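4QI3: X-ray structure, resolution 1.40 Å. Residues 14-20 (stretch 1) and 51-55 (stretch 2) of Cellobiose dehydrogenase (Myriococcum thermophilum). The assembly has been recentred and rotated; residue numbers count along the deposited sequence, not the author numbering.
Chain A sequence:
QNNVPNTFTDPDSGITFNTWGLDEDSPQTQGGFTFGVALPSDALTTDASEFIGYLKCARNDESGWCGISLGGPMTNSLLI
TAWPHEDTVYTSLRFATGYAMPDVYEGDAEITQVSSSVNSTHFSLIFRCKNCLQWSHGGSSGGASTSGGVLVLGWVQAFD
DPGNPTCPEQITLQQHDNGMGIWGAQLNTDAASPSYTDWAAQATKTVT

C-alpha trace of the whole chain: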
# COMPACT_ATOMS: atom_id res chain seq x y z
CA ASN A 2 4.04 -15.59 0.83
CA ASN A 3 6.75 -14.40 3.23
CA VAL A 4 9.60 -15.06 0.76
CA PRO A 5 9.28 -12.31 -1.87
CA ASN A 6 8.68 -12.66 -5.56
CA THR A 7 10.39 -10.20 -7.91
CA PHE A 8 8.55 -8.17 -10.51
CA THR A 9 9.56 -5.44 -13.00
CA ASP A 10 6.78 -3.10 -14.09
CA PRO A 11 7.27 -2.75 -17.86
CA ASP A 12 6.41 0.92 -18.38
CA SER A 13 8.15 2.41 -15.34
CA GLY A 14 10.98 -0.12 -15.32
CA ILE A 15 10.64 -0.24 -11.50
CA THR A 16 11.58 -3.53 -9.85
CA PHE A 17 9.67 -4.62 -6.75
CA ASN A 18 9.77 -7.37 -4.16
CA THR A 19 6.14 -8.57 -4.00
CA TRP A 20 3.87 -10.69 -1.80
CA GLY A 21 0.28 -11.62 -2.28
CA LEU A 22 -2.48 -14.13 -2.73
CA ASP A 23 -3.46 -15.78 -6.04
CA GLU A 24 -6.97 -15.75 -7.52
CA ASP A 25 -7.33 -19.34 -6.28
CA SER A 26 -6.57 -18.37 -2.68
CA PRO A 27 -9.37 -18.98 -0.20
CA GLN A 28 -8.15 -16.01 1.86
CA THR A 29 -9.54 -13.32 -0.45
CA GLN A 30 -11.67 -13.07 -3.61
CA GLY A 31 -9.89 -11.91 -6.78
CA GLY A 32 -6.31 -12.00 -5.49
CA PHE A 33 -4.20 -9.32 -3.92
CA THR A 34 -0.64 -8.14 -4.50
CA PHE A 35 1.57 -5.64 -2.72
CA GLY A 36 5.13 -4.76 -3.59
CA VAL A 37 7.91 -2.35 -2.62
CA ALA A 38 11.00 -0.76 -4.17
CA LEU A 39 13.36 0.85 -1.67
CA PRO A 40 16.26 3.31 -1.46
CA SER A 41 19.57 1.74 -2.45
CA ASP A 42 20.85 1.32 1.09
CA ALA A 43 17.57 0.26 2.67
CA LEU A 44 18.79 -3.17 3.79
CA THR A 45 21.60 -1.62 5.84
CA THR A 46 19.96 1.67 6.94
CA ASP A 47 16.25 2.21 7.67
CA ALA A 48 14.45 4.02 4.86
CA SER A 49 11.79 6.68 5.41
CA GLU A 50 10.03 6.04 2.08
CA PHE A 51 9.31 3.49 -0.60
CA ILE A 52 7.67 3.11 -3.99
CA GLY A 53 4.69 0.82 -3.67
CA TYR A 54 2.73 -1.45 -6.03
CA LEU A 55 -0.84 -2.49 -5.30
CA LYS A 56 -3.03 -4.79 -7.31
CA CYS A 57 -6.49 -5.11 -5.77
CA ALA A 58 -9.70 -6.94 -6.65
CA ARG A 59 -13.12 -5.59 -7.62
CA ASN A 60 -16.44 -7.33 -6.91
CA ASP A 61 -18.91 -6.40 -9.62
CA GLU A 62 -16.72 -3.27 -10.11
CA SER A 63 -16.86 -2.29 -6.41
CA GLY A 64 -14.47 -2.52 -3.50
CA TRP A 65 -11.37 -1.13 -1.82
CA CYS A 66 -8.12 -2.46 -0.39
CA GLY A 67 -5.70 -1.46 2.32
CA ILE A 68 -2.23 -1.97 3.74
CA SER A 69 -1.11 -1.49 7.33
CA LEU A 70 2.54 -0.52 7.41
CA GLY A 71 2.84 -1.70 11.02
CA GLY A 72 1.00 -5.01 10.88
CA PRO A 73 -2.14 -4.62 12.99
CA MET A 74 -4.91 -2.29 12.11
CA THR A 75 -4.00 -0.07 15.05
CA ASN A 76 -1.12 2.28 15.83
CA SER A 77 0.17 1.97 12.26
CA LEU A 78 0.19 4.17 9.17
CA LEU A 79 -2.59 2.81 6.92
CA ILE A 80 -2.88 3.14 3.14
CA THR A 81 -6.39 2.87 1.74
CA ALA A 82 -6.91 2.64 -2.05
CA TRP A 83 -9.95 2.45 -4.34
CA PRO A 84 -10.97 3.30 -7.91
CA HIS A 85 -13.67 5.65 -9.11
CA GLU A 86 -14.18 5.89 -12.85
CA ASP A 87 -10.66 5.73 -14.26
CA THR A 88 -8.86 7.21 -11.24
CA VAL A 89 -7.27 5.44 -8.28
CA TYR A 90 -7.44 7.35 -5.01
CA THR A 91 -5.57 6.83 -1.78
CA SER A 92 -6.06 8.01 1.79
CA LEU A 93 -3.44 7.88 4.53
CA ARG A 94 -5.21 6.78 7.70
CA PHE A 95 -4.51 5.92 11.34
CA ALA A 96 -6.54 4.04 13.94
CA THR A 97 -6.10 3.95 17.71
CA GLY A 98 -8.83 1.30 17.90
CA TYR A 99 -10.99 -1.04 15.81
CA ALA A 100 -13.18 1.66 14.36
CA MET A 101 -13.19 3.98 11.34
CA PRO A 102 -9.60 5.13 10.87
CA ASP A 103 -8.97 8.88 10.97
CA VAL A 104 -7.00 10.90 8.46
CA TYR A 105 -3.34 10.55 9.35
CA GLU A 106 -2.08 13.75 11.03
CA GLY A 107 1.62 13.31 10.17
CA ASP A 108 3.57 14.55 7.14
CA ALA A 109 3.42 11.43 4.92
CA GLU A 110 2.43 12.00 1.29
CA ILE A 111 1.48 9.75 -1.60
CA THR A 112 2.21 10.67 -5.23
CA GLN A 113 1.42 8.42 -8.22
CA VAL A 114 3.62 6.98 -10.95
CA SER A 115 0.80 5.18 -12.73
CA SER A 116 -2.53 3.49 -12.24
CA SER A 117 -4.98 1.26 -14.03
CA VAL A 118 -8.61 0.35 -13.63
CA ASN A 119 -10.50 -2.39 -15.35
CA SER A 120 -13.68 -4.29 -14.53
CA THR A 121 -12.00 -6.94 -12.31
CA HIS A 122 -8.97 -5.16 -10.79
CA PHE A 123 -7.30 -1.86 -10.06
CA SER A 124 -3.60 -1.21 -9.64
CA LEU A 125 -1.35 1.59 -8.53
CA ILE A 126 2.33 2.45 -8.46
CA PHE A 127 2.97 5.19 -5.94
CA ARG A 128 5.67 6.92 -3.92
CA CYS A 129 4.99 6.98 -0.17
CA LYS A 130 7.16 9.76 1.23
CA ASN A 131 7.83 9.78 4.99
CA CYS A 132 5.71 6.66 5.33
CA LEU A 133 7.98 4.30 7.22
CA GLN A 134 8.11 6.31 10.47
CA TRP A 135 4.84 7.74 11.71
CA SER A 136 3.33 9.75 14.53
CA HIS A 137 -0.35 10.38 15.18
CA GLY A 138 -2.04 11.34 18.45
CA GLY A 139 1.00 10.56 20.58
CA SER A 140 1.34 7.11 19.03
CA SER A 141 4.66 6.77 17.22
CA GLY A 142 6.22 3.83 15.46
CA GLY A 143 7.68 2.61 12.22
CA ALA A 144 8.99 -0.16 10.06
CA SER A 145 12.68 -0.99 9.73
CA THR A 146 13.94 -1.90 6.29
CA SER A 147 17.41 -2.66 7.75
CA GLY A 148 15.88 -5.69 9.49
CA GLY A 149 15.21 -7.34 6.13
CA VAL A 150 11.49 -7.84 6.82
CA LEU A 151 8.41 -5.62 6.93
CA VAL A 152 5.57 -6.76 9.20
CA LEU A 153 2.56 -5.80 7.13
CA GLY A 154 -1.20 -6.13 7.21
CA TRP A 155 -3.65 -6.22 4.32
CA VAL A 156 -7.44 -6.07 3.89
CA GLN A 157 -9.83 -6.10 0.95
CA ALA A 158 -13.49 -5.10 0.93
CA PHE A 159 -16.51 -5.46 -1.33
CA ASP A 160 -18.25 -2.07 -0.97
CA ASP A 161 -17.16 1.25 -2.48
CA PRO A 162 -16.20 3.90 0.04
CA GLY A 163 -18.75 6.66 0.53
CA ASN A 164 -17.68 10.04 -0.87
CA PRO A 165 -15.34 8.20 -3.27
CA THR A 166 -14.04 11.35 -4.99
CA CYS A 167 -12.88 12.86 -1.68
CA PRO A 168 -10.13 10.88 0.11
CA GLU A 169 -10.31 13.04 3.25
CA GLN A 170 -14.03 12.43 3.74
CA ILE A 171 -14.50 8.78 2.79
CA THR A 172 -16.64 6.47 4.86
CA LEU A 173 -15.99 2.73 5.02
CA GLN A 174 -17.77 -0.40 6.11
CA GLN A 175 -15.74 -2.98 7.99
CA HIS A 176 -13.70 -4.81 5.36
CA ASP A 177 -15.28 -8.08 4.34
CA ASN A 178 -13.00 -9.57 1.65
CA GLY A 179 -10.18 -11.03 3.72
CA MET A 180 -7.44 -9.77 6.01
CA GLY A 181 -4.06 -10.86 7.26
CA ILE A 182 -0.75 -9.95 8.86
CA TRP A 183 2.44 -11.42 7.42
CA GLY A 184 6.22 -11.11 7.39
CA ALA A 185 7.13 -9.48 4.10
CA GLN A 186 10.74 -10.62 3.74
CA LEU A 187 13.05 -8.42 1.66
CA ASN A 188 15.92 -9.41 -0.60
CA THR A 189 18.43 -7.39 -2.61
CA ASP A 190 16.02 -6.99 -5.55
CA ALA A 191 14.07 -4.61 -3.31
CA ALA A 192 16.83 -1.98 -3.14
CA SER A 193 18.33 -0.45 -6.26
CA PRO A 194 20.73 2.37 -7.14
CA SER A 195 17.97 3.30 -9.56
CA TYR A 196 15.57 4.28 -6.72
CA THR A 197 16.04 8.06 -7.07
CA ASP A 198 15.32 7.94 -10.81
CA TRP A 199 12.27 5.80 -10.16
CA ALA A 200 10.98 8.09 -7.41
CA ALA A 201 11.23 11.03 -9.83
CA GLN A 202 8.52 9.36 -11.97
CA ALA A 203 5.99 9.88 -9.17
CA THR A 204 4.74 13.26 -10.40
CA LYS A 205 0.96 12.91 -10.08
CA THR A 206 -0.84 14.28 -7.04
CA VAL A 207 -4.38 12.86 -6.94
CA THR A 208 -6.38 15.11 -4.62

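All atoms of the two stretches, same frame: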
# COMPACT_ATOMS: atom_id res chain seq x y z
N GLY A 14 9.71 0.55 -15.52
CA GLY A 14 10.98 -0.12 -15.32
C GLY A 14 11.33 -0.34 -13.84
O GLY A 14 12.47 -0.69 -13.53
N ILE A 15 10.35 -0.19 -12.94
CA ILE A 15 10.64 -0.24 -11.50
C ILE A 15 10.57 -1.71 -11.09
O ILE A 15 9.65 -2.42 -11.47
CB ILE A 15 9.62 0.61 -10.68
CG1 ILE A 15 9.74 2.10 -11.06
CG2 ILE A 15 9.85 0.44 -9.16
CD1 ILE A 15 8.58 2.97 -10.56
N THR A 16 11.56 -2.16 -10.33
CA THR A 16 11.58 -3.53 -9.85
C THR A 16 11.15 -3.57 -8.39
O THR A 16 11.65 -2.79 -7.56
CB THR A 16 12.98 -4.14 -10.02
OG1 THR A 16 13.32 -4.17 -11.41
CG2 THR A 16 13.03 -5.55 -9.48
N PHE A 17 10.21 -4.47 -8.09
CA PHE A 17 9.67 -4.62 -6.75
C PHE A 17 9.94 -6.01 -6.18
O PHE A 17 9.95 -6.99 -6.93
CB PHE A 17 8.14 -4.47 -6.79
CG PHE A 17 7.65 -3.15 -7.35
CD1 PHE A 17 7.47 -2.98 -8.71
CD2 PHE A 17 7.34 -2.10 -6.50
CE1 PHE A 17 7.03 -1.78 -9.22
CE2 PHE A 17 6.88 -0.89 -7.00
CZ PHE A 17 6.73 -0.73 -8.37
N ASN A 18 10.06 -6.11 -4.85
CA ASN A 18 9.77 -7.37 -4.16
C ASN A 18 8.26 -7.37 -3.95
O ASN A 18 7.70 -6.34 -3.58
CB ASN A 18 10.40 -7.41 -2.76
CG ASN A 18 11.77 -8.06 -2.73
OD1 ASN A 18 12.39 -8.10 -1.67
ND2 ASN A 18 12.27 -8.55 -3.86
N THR A 19 7.59 -8.51 -4.17
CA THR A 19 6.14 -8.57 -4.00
C THR A 19 5.69 -9.76 -3.16
O THR A 19 6.38 -10.79 -3.06
CB THR A 19 5.39 -8.66 -5.35
OG1 THR A 19 5.65 -9.93 -5.97
CG2 THR A 19 5.77 -7.50 -6.31
N TRP A 20 4.52 -9.62 -2.55
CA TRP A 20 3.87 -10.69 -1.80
C TRP A 20 2.40 -10.56 -2.08
O TRP A 20 1.89 -9.47 -2.36
CB TRP A 20 4.10 -10.56 -0.28
CG TRP A 20 5.54 -10.20 0.08
CD1 TRP A 20 6.54 -11.06 0.46
CD2 TRP A 20 6.12 -8.89 0.05
NE1 TRP A 20 7.71 -10.36 0.66
CE2 TRP A 20 7.47 -9.03 0.43
CE3 TRP A 20 5.62 -7.62 -0.23
CZ2 TRP A 20 8.34 -7.94 0.51
CZ3 TRP A 20 6.47 -6.54 -0.16
CH2 TRP A 20 7.82 -6.70 0.22
N PHE A 51 9.24 4.57 0.37
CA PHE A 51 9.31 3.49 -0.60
C PHE A 51 8.43 3.83 -1.80
O PHE A 51 7.62 4.75 -1.74
CB PHE A 51 8.86 2.16 0.02
CG PHE A 51 7.42 2.13 0.45
CD1 PHE A 51 7.04 2.63 1.69
CD2 PHE A 51 6.46 1.59 -0.37
CE1 PHE A 51 5.72 2.59 2.09
CE2 PHE A 51 5.13 1.55 0.02
CZ PHE A 51 4.76 2.04 1.25
N ILE A 52 8.60 3.08 -2.88
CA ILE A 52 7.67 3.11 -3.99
C ILE A 52 6.87 1.83 -3.87
O ILE A 52 7.44 0.74 -3.80
CB ILE A 52 8.42 3.18 -5.33
CG1 ILE A 52 9.19 4.51 -5.39
CG2 ILE A 52 7.44 3.08 -6.51
CD1 ILE A 52 10.16 4.64 -6.58
N GLY A 53 5.56 1.98 -3.82
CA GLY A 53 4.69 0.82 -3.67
C GLY A 53 3.95 0.40 -4.94
O GLY A 53 3.74 1.19 -5.86
N TYR A 54 3.56 -0.87 -4.96
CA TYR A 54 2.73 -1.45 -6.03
C TYR A 54 1.58 -2.13 -5.34
O TYR A 54 1.78 -2.89 -4.38
CB TYR A 54 3.53 -2.50 -6.80
CG TYR A 54 2.71 -3.34 -7.76
CD1 TYR A 54 2.10 -2.77 -8.87
CD2 TYR A 54 2.55 -4.70 -7.55
CE1 TYR A 54 1.34 -3.53 -9.75
CE2 TYR A 54 1.80 -5.47 -8.43
CZ TYR A 54 1.20 -4.88 -9.52
OH TYR A 54 0.45 -5.65 -10.41
N LEU A 55 0.36 -1.84 -5.81
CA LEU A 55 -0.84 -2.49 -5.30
C LEU A 55 -1.63 -3.01 -6.47
O LEU A 55 -1.84 -2.30 -7.45
CB LEU A 55 -1.74 -1.51 -4.57
CG LEU A 55 -1.49 -1.37 -3.08
CD1 LEU A 55 -2.26 -0.15 -2.58
CD2 LEU A 55 -1.91 -2.64 -2.34

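No hydrogen bond links the two stretches; 235 Å² of surface, summed over both sides, is buried, mostly by apolar side chains, with the backbone of Ile 52 and Gly 53 also touching the Phe 17 ring. The strand axes approach to 8.2 Å with their N-to-C directions 57° apart, too distant for backbone pairing.

Phe 51 makes no contact: its nearest side-chain approach is Phe 51 CD2 to Phe 17 CE2, 7.1 Å. Ile 52 (chi1 m, chi2 t) directs its CA-to-CB bond toward stretch 1, and its CG2 methyl meets two apolar neighbours, 4.2 Å from Ile 15 CD1 and 4.0 Å from Phe 17 CE2. Phe 17 has the largest covered area, 68 Å²; its flat ring offers an edge to Ile 52 O, 3.6 Å from Phe 17 CE2, and a face to Tyr 54 CB.

Gly 53 C lies 3.8 Å from Phe 17 CE2. An ideal CB here would point away from stretch 1 and come within 3.0 Å of Phe 51 CE2, so glycine fits.

Tyr 54, partly exposed, has 54 Å² covered. Its CB lies 3.8 Å from the Phe 17 ring centroid, 16° off the normal, a CH-pi contact, while its end leads away. The rings pair obliquely, centroids 5.7 Å apart and planes at 41°. The Thr 19 methyl adds a small apolar surface, CG2 4.4 Å from Tyr 54 CD2. Leu 55 is out of reach.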